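Local coordinates for protein Cry23AA1 (Bacillus thuringiensis, PDB 4RHZ) that forms a binary toxin complex with Cry37Aa1, binds zinc, and probably acts as a pore-forming insecticidal protein of the aerolysin-like ETX/MTX2 family, at residues Asn107-Ser115 with Gly252-Leu260. Sequence-based numbering, arbitrary orientation.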
loop_
_atom_site.group_PDB
_atom_site.type_symbol
_atom_site.label_atom_id
_atom_site.label_comp_id
_atom_site.label_asym_id
_atom_site.label_seq_id
_atom_site.Cartn_x
_atom_site.Cartn_y
_atom_site.Cartn_z
ATOM N N ASN A 107 6.874 -9.717 -3.343
ATOM C CA ASN A 107 8.305 -9.626 -3.645
ATOM C C ASN A 107 9.148 -9.205 -2.426
ATOM O O ASN A 107 10.372 -9.058 -2.574
ATOM C CB ASN A 107 8.608 -8.767 -4.913
ATOM C CG ASN A 107 7.704 -9.130 -6.153
ATOM O OD1 ASN A 107 7.460 -10.317 -6.445
ATOM N ND2 ASN A 107 7.230 -8.091 -6.887
ATOM N N SER A 108 8.547 -9.036 -1.237
ATOM C CA SER A 108 9.362 -8.720 -0.030
ATOM C C SER A 108 8.928 -9.283 1.325
ATOM O O SER A 108 8.204 -10.273 1.405
ATOM C CB SER A 108 9.667 -7.234 0.111
ATOM O OG SER A 108 8.491 -6.459 0.112
ATOM N N ASP A 109 9.390 -8.638 2.394
ATOM C CA ASP A 109 9.648 -9.366 3.633
ATOM C C ASP A 109 9.121 -8.659 4.875
ATOM O O ASP A 109 9.382 -9.021 6.035
ATOM C CB ASP A 109 11.166 -9.619 3.746
ATOM C CG ASP A 109 11.840 -8.756 4.816
ATOM O OD1 ASP A 109 11.982 -9.300 5.950
ATOM O OD2 ASP A 109 12.204 -7.566 4.531
ATOM N N VAL A 110 8.377 -7.617 4.613
ATOM C CA VAL A 110 7.874 -6.812 5.672
ATOM C C VAL A 110 6.364 -7.172 5.795
ATOM O O VAL A 110 5.720 -7.555 4.803
ATOM C CB VAL A 110 8.260 -5.351 5.362
ATOM C CG1 VAL A 110 8.476 -5.192 3.829
ATOM C CG2 VAL A 110 7.289 -4.346 5.943
ATOM N N THR A 111 5.884 -7.109 7.036
ATOM C CA THR A 111 4.571 -7.491 7.455
ATOM C C THR A 111 3.914 -6.320 8.165
ATOM O O THR A 111 4.534 -5.770 9.067
ATOM C CB THR A 111 4.664 -8.681 8.465
ATOM O OG1 THR A 111 4.301 -9.880 7.780
ATOM C CG2 THR A 111 3.709 -8.524 9.688
ATOM N N LEU A 112 2.674 -5.946 7.808
ATOM C CA LEU A 112 2.010 -4.967 8.674
ATOM C C LEU A 112 0.709 -5.468 9.332
ATOM O O LEU A 112 -0.067 -6.239 8.721
ATOM C CB LEU A 112 1.893 -3.571 8.043
ATOM C CG LEU A 112 0.760 -3.176 7.094
ATOM C CD1 LEU A 112 -0.577 -3.234 7.806
ATOM C CD2 LEU A 112 0.890 -1.772 6.544
ATOM N N THR A 113 0.521 -5.023 10.566
ATOM C CA THR A 113 -0.620 -5.362 11.388
ATOM C C THR A 113 -1.577 -4.221 11.550
ATOM O O THR A 113 -1.213 -3.127 12.005
ATOM C CB THR A 113 -0.176 -5.833 12.784
ATOM O OG1 THR A 113 0.380 -7.127 12.621
ATOM C CG2 THR A 113 -1.385 -5.970 13.778
ATOM N N VAL A 114 -2.820 -4.493 11.178
ATOM C CA VAL A 114 -3.863 -3.491 11.311
ATOM C C VAL A 114 -5.217 -4.136 11.713
ATOM O O VAL A 114 -5.522 -5.288 11.367
ATOM C CB VAL A 114 -3.964 -2.644 10.018
ATOM C CG1 VAL A 114 -4.484 -3.461 8.858
ATOM C CG2 VAL A 114 -4.870 -1.437 10.228
ATOM N N SER A 115 -6.017 -3.382 12.436
ATOM C CA SER A 115 -7.226 -3.910 13.031
ATOM C C SER A 115 -8.355 -2.947 12.699
ATOM O O SER A 115 -8.158 -1.720 12.619
ATOM C CB SER A 115 -7.092 -3.952 14.566
ATOM O OG SER A 115 -6.388 -5.114 15.010
ATOM N N GLY A 252 17.130 2.360 10.159
ATOM C CA GLY A 252 16.708 3.353 11.133
ATOM C C GLY A 252 15.700 2.685 12.050
ATOM O O GLY A 252 16.110 1.948 12.918
ATOM N N SER A 253 14.398 2.864 11.794
ATOM C CA SER A 253 13.319 2.348 12.654
ATOM C C SER A 253 12.250 1.568 11.867
ATOM O O SER A 253 12.051 1.809 10.678
ATOM C CB SER A 253 12.578 3.496 13.344
ATOM O OG SER A 253 13.402 4.356 14.077
ATOM N N LEU A 254 11.554 0.654 12.535
ATOM C CA LEU A 254 10.339 -0.001 11.956
ATOM C C LEU A 254 9.152 0.709 12.533
ATOM O O LEU A 254 9.213 1.132 13.674
ATOM C CB LEU A 254 10.219 -1.431 12.429
ATOM C CG LEU A 254 11.286 -2.433 12.060
ATOM C CD1 LEU A 254 10.890 -3.796 12.627
ATOM C CD2 LEU A 254 11.484 -2.474 10.524
ATOM N N ALA A 255 8.063 0.851 11.786
ATOM C CA ALA A 255 6.778 1.304 12.420
ATOM C C ALA A 255 6.297 0.343 13.558
ATOM O O ALA A 255 6.605 -0.856 13.535
ATOM C CB ALA A 255 5.709 1.518 11.364
ATOM N N PRO A 256 5.560 0.859 14.556
ATOM C CA PRO A 256 5.093 -0.049 15.693
ATOM C C PRO A 256 4.331 -1.310 15.240
ATOM O O PRO A 256 4.558 -2.464 15.763
ATOM C CB PRO A 256 4.191 0.837 16.550
ATOM C CG PRO A 256 4.406 2.296 16.050
ATOM C CD PRO A 256 5.088 2.260 14.679
ATOM N N ASN A 257 3.499 -1.118 14.215
ATOM C CA ASN A 257 2.660 -2.203 13.675
ATOM C C ASN A 257 3.366 -2.964 12.606
ATOM O O ASN A 257 2.720 -3.744 11.908
ATOM C CB ASN A 257 1.334 -1.669 13.123
ATOM C CG ASN A 257 1.520 -0.784 11.856
ATOM O OD1 ASN A 257 2.568 -0.107 11.687
ATOM N ND2 ASN A 257 0.489 -0.766 10.976
ATOM N N VAL A 258 4.681 -2.774 12.471
ATOM C CA VAL A 258 5.442 -3.450 11.401
ATOM C C VAL A 258 6.474 -4.363 12.028
ATOM O O VAL A 258 7.060 -4.019 13.073
ATOM C CB VAL A 258 6.146 -2.424 10.423
ATOM C CG1 VAL A 258 7.233 -3.081 9.600
ATOM C CG2 VAL A 258 5.129 -1.727 9.506
ATOM N N THR A 259 6.706 -5.495 11.357
ATOM C CA THR A 259 7.546 -6.594 11.811
ATOM C C THR A 259 8.197 -7.271 10.575
ATOM O O THR A 259 7.728 -7.074 9.431
ATOM C CB THR A 259 6.673 -7.618 12.684
ATOM O OG1 THR A 259 6.203 -6.962 13.879
ATOM C CG2 THR A 259 7.468 -8.864 13.112
ATOM N N LEU A 260 9.298 -8.014 10.767
ATOM C CA LEU A 260 9.809 -8.942 9.699
ATOM C C LEU A 260 10.236 -10.357 10.182
ATOM O O LEU A 260 11.264 -10.944 9.790
ATOM C CB LEU A 260 10.874 -8.301 8.793
ATOM C CG LEU A 260 11.794 -7.133 9.153
ATOM C CD1 LEU A 260 11.267 -5.876 8.484
ATOM C CD2 LEU A 260 11.993 -6.972 10.681
HETATM O O HOH W 1 13.006 -11.693 8.251
#
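V258 sits between V110 and L112, one methyl turned to each: CG1 is 3.9 Å from V110 CG2, and CG2 is 4.0 Å from L112 CB. The split follows from its chi1 of 163°, which sets CG1 trans to the backbone N and CG2 trans to the carbonyl carbon. On this face L112 also packs on L225 and Y159, and V258 is buried with it, while T259 is exposed. The pairing is antiparallel: L112 and V258 form a non-hydrogen-bonded pair, whereas T111 and T259, on the other face, form a hydrogen-bonded one, with T111 N to T259 O at 3.0 Å and T259 N to T111 O at 3.2 Å. In this elongated, β-rich aerolysin-type fold, strand 258-259 is, within this chain, an outermost strand of a four-stranded sheet, next to strand 111-119. A type I turn from A255 to V258 leads into it. T113 N donates to N257 O at 2.9 Å (163° at the hydrogen). N257 returns a bond through its side chain: ND2 lies 3.1 Å from T113 O, approaching from 42° above that carbonyl's plane, and also bonds Q223 OE1. The N257 side chain is about 6 Å from the zinc ion bound by H79, E130 and H132.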